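PDB 1W07: acyl-coa oxidase from Arabidopsis thaliana, which catalyses the FAD-dependent desaturation of long- and medium-chain acyl-CoAs to 2-trans-enoyl-CoAs in peroxisomes, passing the electrons to oxygen to give hydrogen peroxide. Local coordinates for residues S183-V188 against I205-S210; D100-M105 against Q130-Y135. The protein carries 1 engineered substitution. One frame throughout, in Å; residues are numbered along the deposited sequence.

Contact 1: S183-V188 against I205-S210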
loop_
_atom_site.group_PDB
_atom_site.type_symbol
_atom_site.label_atom_id
_atom_site.label_comp_id
_atom_site.label_asym_id
_atom_site.label_seq_id
_atom_site.Cartn_x
_atom_site.Cartn_y
_atom_site.Cartn_z
ATOM N N SER B 183 27.743 -10.743 8.876
ATOM C CA SER B 183 28.116 -10.910 10.266
ATOM C C SER B 183 29.002 -12.103 10.561
ATOM O O SER B 183 28.793 -13.203 10.041
ATOM C CB SER B 183 26.874 -10.965 11.150
ATOM O OG SER B 183 26.245 -9.693 11.208
ATOM N N THR B 184 30.008 -11.871 11.397
ATOM C CA THR B 184 30.924 -12.930 11.800
ATOM C C THR B 184 30.483 -13.419 13.175
ATOM O O THR B 184 30.757 -14.555 13.552
ATOM C CB THR B 184 32.386 -12.426 11.910
ATOM O OG1 THR B 184 32.474 -11.387 12.897
ATOM C CG2 THR B 184 32.868 -11.896 10.571
ATOM N N HIS B 185 29.785 -12.547 13.902
ATOM C CA HIS B 185 29.298 -12.843 15.242
ATOM C C HIS B 185 27.841 -12.398 15.374
ATOM O O HIS B 185 27.303 -11.684 14.520
ATOM C CB HIS B 185 30.127 -12.098 16.311
ATOM C CG HIS B 185 31.546 -12.567 16.434
ATOM N ND1 HIS B 185 32.487 -12.372 15.448
ATOM C CD2 HIS B 185 32.176 -13.240 17.428
ATOM C CE1 HIS B 185 33.634 -12.909 15.826
ATOM N NE2 HIS B 185 33.471 -13.442 17.024
ATOM N N ALA B 186 27.209 -12.806 16.464
ATOM C CA ALA B 186 25.834 -12.406 16.685
ATOM C C ALA B 186 25.357 -12.622 18.100
ATOM O O ALA B 186 25.844 -13.502 18.812
ATOM C CB ALA B 186 24.920 -13.157 15.734
ATOM N N VAL B 187 24.414 -11.793 18.516
ATOM C CA VAL B 187 23.827 -11.987 19.824
ATOM C C VAL B 187 22.626 -12.899 19.565
ATOM O O VAL B 187 21.648 -12.484 18.932
ATOM C CB VAL B 187 23.351 -10.664 20.448
ATOM C CG1 VAL B 187 22.537 -10.951 21.706
ATOM C CG2 VAL B 187 24.551 -9.808 20.801
ATOM N N VAL B 188 22.721 -14.149 20.013
ATOM C CA VAL B 188 21.634 -15.107 19.818
ATOM C C VAL B 188 20.748 -15.243 21.058
ATOM O O VAL B 188 21.245 -15.329 22.182
ATOM C CB VAL B 188 22.182 -16.509 19.454
ATOM C CG1 VAL B 188 21.011 -17.506 19.260
ATOM C CG2 VAL B 188 23.072 -16.412 18.201
ATOM N N ILE B 205 26.376 -14.516 23.017
ATOM C CA ILE B 205 27.237 -14.120 21.902
ATOM C C ILE B 205 27.755 -15.384 21.240
ATOM O O ILE B 205 28.284 -16.266 21.910
ATOM C CB ILE B 205 28.437 -13.273 22.384
ATOM C CG1 ILE B 205 27.935 -11.937 22.935
ATOM C CG2 ILE B 205 29.439 -13.055 21.233
ATOM C CD1 ILE B 205 29.014 -11.077 23.546
ATOM N N VAL B 206 27.585 -15.469 19.924
ATOM C CA VAL B 206 28.031 -16.639 19.178
ATOM C C VAL B 206 28.770 -16.239 17.905
ATOM O O VAL B 206 28.307 -15.374 17.160
ATOM C CB VAL B 206 26.842 -17.515 18.769
ATOM C CG1 VAL B 206 27.344 -18.826 18.204
ATOM C CG2 VAL B 206 25.920 -17.736 19.967
ATOM N N GLN B 207 29.922 -16.860 17.659
ATOM C CA GLN B 207 30.687 -16.564 16.452
ATOM C C GLN B 207 30.117 -17.440 15.353
ATOM O O GLN B 207 29.967 -18.651 15.527
ATOM C CB GLN B 207 32.178 -16.863 16.655
ATOM C CG GLN B 207 32.992 -16.745 15.374
ATOM C CD GLN B 207 34.495 -16.725 15.612
ATOM O OE1 GLN B 207 34.977 -17.087 16.685
ATOM N NE2 GLN B 207 35.242 -16.301 14.600
ATOM N N LEU B 208 29.804 -16.813 14.225
ATOM C CA LEU B 208 29.207 -17.487 13.086
ATOM C C LEU B 208 30.208 -17.840 11.994
ATOM O O LEU B 208 30.142 -18.922 11.404
ATOM C CB LEU B 208 28.102 -16.594 12.497
ATOM C CG LEU B 208 27.069 -16.067 13.501
ATOM C CD1 LEU B 208 26.107 -15.090 12.806
ATOM C CD2 LEU B 208 26.309 -17.242 14.128
ATOM N N ARG B 209 31.124 -16.915 11.726
ATOM C CA ARG B 209 32.108 -17.111 10.678
ATOM C C ARG B 209 33.531 -16.827 11.133
ATOM O O ARG B 209 33.778 -16.001 12.014
ATOM C CB ARG B 209 31.807 -16.204 9.484
ATOM C CG ARG B 209 30.464 -16.443 8.806
ATOM C CD ARG B 209 30.221 -15.383 7.731
ATOM N NE ARG B 209 28.877 -15.464 7.165
ATOM C CZ ARG B 209 28.509 -16.298 6.200
ATOM N NH1 ARG B 209 29.388 -17.142 5.667
ATOM N NH2 ARG B 209 27.253 -16.289 5.770
ATOM N N SER B 210 34.473 -17.503 10.496
ATOM C CA SER B 210 35.881 -17.333 10.794
ATOM C C SER B 210 36.330 -15.935 10.407
ATOM O O SER B 210 35.893 -15.398 9.396
ATOM C CB SER B 210 36.694 -18.371 10.025
ATOM O OG SER B 210 37.989 -17.883 9.758
HETATM O O HOH W 1 27.071 -14.501 8.522
#
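Strands 185-194 and 197-207 form an antiparallel beta hairpin of the acyl-CoA dehydrogenase-type middle domain, and this is its open end. In the A186-V206 hydrogen-bonded pair, A186 N donates to V206 O at 2.9 Å, and V206 N returns a straighter bond nearly along the A186 C=O axis. T184 O takes two donors: L208 N at 2.5 Å, above the carbonyl plane, and R209 N at 3.0 Å, in that plane on a lone pair. One water donates to S183 O and accepts from R209 NE.

On one face the Q207 side chain lies alongside H185. Q207 CB makes a CH-pi contact over the imidazole, and the amide and ring planes are 20° apart. T184 OG1 and H185 ND1 share a hydrogen bond of 2.7 Å, and OG1 is also bonded to I132 N. Q207 NE2 donates to R209 O. On the other face, A186 CB meets L208 CD1, and V188 CG2 meets V206 CG2.

S183 OG bonds to G178 O, with the S183 side chain about 9 Å from the FAD. L208 packs on L242, and V188 and V206 on F244, both from strand 240-244. Strand 133-136 runs parallel to strand 185-194 on its other side.

Contact 2: D100-M105 against Q130-Y135. With FAD (flavin-adenine dinucleotide), chain I.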
loop_
_atom_site.group_PDB
_atom_site.type_symbol
_atom_site.label_atom_id
_atom_site.label_comp_id
_atom_site.label_asym_id
_atom_site.label_seq_id
_atom_site.Cartn_x
_atom_site.Cartn_y
_atom_site.Cartn_z
ATOM N N ASP B 100 23.603 -1.200 9.703
ATOM C CA ASP B 100 22.514 -0.669 10.505
ATOM C C ASP B 100 22.245 -1.529 11.734
ATOM O O ASP B 100 21.952 -1.007 12.815
ATOM C CB ASP B 100 21.226 -0.549 9.676
ATOM C CG ASP B 100 21.425 0.217 8.375
ATOM O OD1 ASP B 100 22.245 1.161 8.343
ATOM O OD2 ASP B 100 20.742 -0.119 7.380
ATOM N N LEU B 101 22.338 -2.846 11.571
ATOM C CA LEU B 101 22.079 -3.754 12.683
ATOM C C LEU B 101 23.261 -3.842 13.633
ATOM O O LEU B 101 23.084 -4.004 14.839
ATOM C CB LEU B 101 21.710 -5.148 12.169
ATOM C CG LEU B 101 20.280 -5.354 11.659
ATOM C CD1 LEU B 101 19.296 -4.965 12.750
ATOM C CD2 LEU B 101 20.022 -4.525 10.410
ATOM N N HIS B 102 24.466 -3.739 13.087
ATOM C CA HIS B 102 25.675 -3.775 13.891
ATOM C C HIS B 102 25.638 -2.646 14.927
ATOM O O HIS B 102 25.785 -2.885 16.124
ATOM C CB HIS B 102 26.893 -3.593 12.997
ATOM C CG HIS B 102 28.186 -3.581 13.742
ATOM N ND1 HIS B 102 28.763 -4.726 14.247
ATOM C CD2 HIS B 102 29.009 -2.560 14.085
ATOM C CE1 HIS B 102 29.889 -4.413 14.863
ATOM N NE2 HIS B 102 30.062 -3.104 14.781
ATOM N N TRP B 103 25.440 -1.414 14.455
ATOM C CA TRP B 103 25.386 -0.233 15.318
ATOM C C TRP B 103 24.035 -0.037 16.015
ATOM O O TRP B 103 23.970 0.482 17.131
ATOM C CB TRP B 103 25.686 1.031 14.503
ATOM C CG TRP B 103 27.084 1.124 13.952
ATOM C CD1 TRP B 103 27.437 1.443 12.673
ATOM C CD2 TRP B 103 28.306 0.919 14.666
ATOM N NE1 TRP B 103 28.802 1.449 12.544
ATOM C CE2 TRP B 103 29.364 1.133 13.754
ATOM C CE3 TRP B 103 28.614 0.574 15.990
ATOM C CZ2 TRP B 103 30.710 1.019 14.124
ATOM C CZ3 TRP B 103 29.953 0.458 16.359
ATOM C CH2 TRP B 103 30.984 0.681 15.426
ATOM N N GLY B 104 22.960 -0.447 15.352
ATOM C CA GLY B 104 21.639 -0.259 15.916
ATOM C C GLY B 104 21.091 -1.309 16.861
ATOM O O GLY B 104 20.206 -1.007 17.664
ATOM N N MET B 105 21.611 -2.530 16.786
ATOM C CA MET B 105 21.118 -3.610 17.641
ATOM C C MET B 105 22.199 -4.426 18.350
ATOM O O MET B 105 22.144 -4.620 19.571
ATOM C CB MET B 105 20.241 -4.560 16.817
ATOM C CG MET B 105 18.974 -3.917 16.249
ATOM S SD MET B 105 17.841 -3.277 17.509
ATOM C CE MET B 105 16.758 -4.737 17.757
ATOM N N GLN B 130 36.342 -5.113 14.327
ATOM C CA GLN B 130 37.224 -6.266 14.177
ATOM C C GLN B 130 36.303 -7.477 14.066
ATOM O O GLN B 130 36.728 -8.594 13.755
ATOM C CB GLN B 130 38.157 -6.408 15.382
ATOM C CG GLN B 130 39.063 -5.205 15.609
ATOM C CD GLN B 130 40.018 -5.416 16.763
ATOM O OE1 GLN B 130 40.914 -6.256 16.692
ATOM N NE2 GLN B 130 39.826 -4.661 17.837
ATOM N N ILE B 131 35.026 -7.226 14.340
ATOM C CA ILE B 131 33.973 -8.228 14.222
ATOM C C ILE B 131 32.719 -7.481 13.755
ATOM O O ILE B 131 32.599 -6.270 13.952
ATOM C CB ILE B 131 33.656 -8.922 15.559
ATOM C CG1 ILE B 131 33.085 -7.910 16.547
ATOM C CG2 ILE B 131 34.915 -9.570 16.119
ATOM C CD1 ILE B 131 32.489 -8.546 17.781
ATOM N N ILE B 132 31.804 -8.203 13.119
ATOM C CA ILE B 132 30.561 -7.620 12.633
ATOM C C ILE B 132 29.434 -8.468 13.206
ATOM O O ILE B 132 29.360 -9.675 12.966
ATOM C CB ILE B 132 30.513 -7.607 11.074
ATOM C CG1 ILE B 132 31.593 -6.668 10.538
ATOM C CG2 ILE B 132 29.151 -7.130 10.587
ATOM C CD1 ILE B 132 31.719 -6.668 9.026
ATOM N N GLY B 133 28.561 -7.832 13.982
ATOM C CA GLY B 133 27.482 -8.568 14.610
ATOM C C GLY B 133 26.087 -8.222 14.143
ATOM O O GLY B 133 25.855 -7.175 13.532
ATOM N N CYS B 134 25.156 -9.121 14.440
ATOM C CA CYS B 134 23.761 -8.942 14.071
ATOM C C CYS B 134 22.912 -9.350 15.273
ATOM O O CYS B 134 23.436 -9.900 16.240
ATOM C CB CYS B 134 23.421 -9.805 12.853
ATOM S SG CYS B 134 23.786 -11.573 13.016
ATOM N N TYR B 135 21.611 -9.073 15.203
ATOM C CA TYR B 135 20.664 -9.375 16.277
ATOM C C TYR B 135 19.820 -10.581 15.862
ATOM O O TYR B 135 18.840 -10.430 15.134
ATOM C CB TYR B 135 19.756 -8.158 16.496
ATOM C CG TYR B 135 18.971 -8.162 17.779
ATOM C CD1 TYR B 135 19.571 -7.800 18.984
ATOM C CD2 TYR B 135 17.625 -8.544 17.797
ATOM C CE1 TYR B 135 18.854 -7.819 20.170
ATOM C CE2 TYR B 135 16.908 -8.562 18.987
ATOM C CZ TYR B 135 17.533 -8.203 20.167
ATOM O OH TYR B 135 16.836 -8.256 21.353
HETATM P PA FAD I . 2.964 -12.315 13.977
HETATM O O1A FAD I . 3.238 -11.714 15.300
HETATM O O2A FAD I . 2.988 -13.790 13.864
HETATM O O5B FAD I . 1.552 -11.754 13.451
HETATM C C5B FAD I . 0.970 -12.236 12.238
HETATM C C4B FAD I . -0.505 -11.832 12.167
HETATM O O4B FAD I . -1.154 -12.364 13.337
HETATM C C3B FAD I . -0.665 -10.310 12.230
HETATM O O3B FAD I . -1.891 -9.928 11.602
HETATM C C2B FAD I . -0.730 -10.058 13.735
HETATM O O2B FAD I . -1.499 -8.884 14.007
HETATM C C1B FAD I . -1.550 -11.271 14.184
HETATM N N9A FAD I . -1.306 -11.582 15.612
HETATM C C8A FAD I . -0.229 -12.187 16.114
HETATM N N7A FAD I . -0.352 -12.295 17.437
HETATM C C5A FAD I . -1.514 -11.751 17.783
HETATM C C6A FAD I . -2.176 -11.587 18.994
HETATM N N6A FAD I . -1.608 -11.934 20.144
HETATM N N1A FAD I . -3.442 -10.990 18.988
HETATM C C2A FAD I . -4.006 -10.567 17.780
HETATM N N3A FAD I . -3.341 -10.730 16.650
HETATM C C4A FAD I . -2.126 -11.304 16.620
HETATM N N1 FAD I . 14.164 -10.020 13.834
HETATM C C2 FAD I . 15.386 -10.112 14.512
HETATM O O2 FAD I . 15.484 -10.823 15.510
HETATM N N3 FAD I . 16.492 -9.397 14.029
HETATM C C4 FAD I . 16.374 -8.606 12.880
HETATM O O4 FAD I . 17.344 -7.956 12.485
HETATM C C4X FAD I . 15.161 -8.540 12.201
HETATM N N5 FAD I . 15.046 -7.816 11.004
HETATM C C5X FAD I . 13.839 -7.758 10.304
HETATM C C6 FAD I . 13.778 -7.131 9.064
HETATM C C7 FAD I . 12.608 -7.172 8.316
HETATM C C7M FAD I . 12.587 -6.484 6.951
HETATM C C8 FAD I . 11.484 -7.840 8.814
HETATM C C8M FAD I . 10.183 -7.899 8.011
HETATM C C9 FAD I . 11.547 -8.455 10.058
HETATM C C9A FAD I . 12.715 -8.421 10.813
HETATM N N10 FAD I . 12.815 -9.098 12.036
HETATM C C10 FAD I . 14.057 -9.235 12.678
HETATM C "C1'" FAD I . 11.640 -9.788 12.626
HETATM C "C2'" FAD I . 10.703 -8.763 13.274
HETATM O "O2'" FAD I . 11.426 -7.967 14.214
HETATM C "C3'" FAD I . 9.479 -9.373 13.964
HETATM O "O3'" FAD I . 9.907 -10.297 14.968
HETATM C "C4'" FAD I . 8.552 -10.103 12.988
HETATM O "O4'" FAD I . 8.520 -9.454 11.714
HETATM C "C5'" FAD I . 7.144 -10.150 13.580
HETATM O "O5'" FAD I . 6.218 -10.662 12.621
HETATM P P FAD I . 5.533 -12.099 12.825
HETATM O O1P FAD I . 5.799 -12.880 11.598
HETATM O O2P FAD I . 5.961 -12.652 14.129
HETATM O O3P FAD I . 3.977 -11.706 12.887
#
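Helix 98-113 of the N-terminal helical region crosses strand 133-136 at the flavin site, in the acyl-CoA oxidase fold. The short axes of 100-105 and 133-135 pass 6.7 Å apart at 69°. The first shell is Y135, an FAD-binding residue. Its carbonyl O accepts a hydrogen bond from the flavin N3 at 2.8 Å. The phenol ring lies with its edge toward FAD O2. L101 approaches the flavin from the helix, with CD1 3.6 Å from FAD O4.

M105 sits over the Y135 ring. Its chain bends at chi2 and chi3, which brings CE over the ring centre, 4.0 Å from the centroid. SD lies farther off, in an oblique Met-aromatic contact. At their base, M105 CB meets Y135 CB at 3.6 Å. M105 is also close to E424, the inferred proton acceptor. Y135 OH is bonded to Q137 OE1, so the ring is held at its far end too.

Further back, H102 ties the helix to the backbone at G133. Its CG is anti to the backbone N (chi1 179°), and this turns the imidazole to the strand backbone. NE2 bonds to A126 O of helix 116-128. That bond implies a proton on NE2, so ND1 is probably the bare nitrogen that accepts from G133. H102 CA also makes a CA-H...O contact with G133 O. I131 O faces H102 CE1 at 3.4 Å and has no hydrogen-bond partner in the model. An alanine here would lose both imidazole bonds, and would probably loosen helix 98-113 against G133 and against helix 116-128. The bond to ND1 is nearly straight: G133 N lies 3.1 Å from H102 ND1, close to the ring plane, with an angle of 174° at the hydrogen.

How the contacts relate
Contact 2 precedes contact 1 in the chain, and their centres are about 10 Å apart. They share one mixed sheet, in which strands 133-136 and 185-194 are parallel neighbours. The junction is mostly backbone: T184 N and H185 N probably both donate to I132 O, at 2.8 and 3.1 Å. The T184 OG1 to I132 N bond adds a side chain. S183 OG packs against C134 CB beside them. Contact 2 brings helix 98-113 of the N-terminal region to the flavin, while contact 1 belongs to the middle beta domain. The sheet thus joins the N-terminal region to the middle domain beside the flavin site. L655 of the second subunit packs on both T184 and I132.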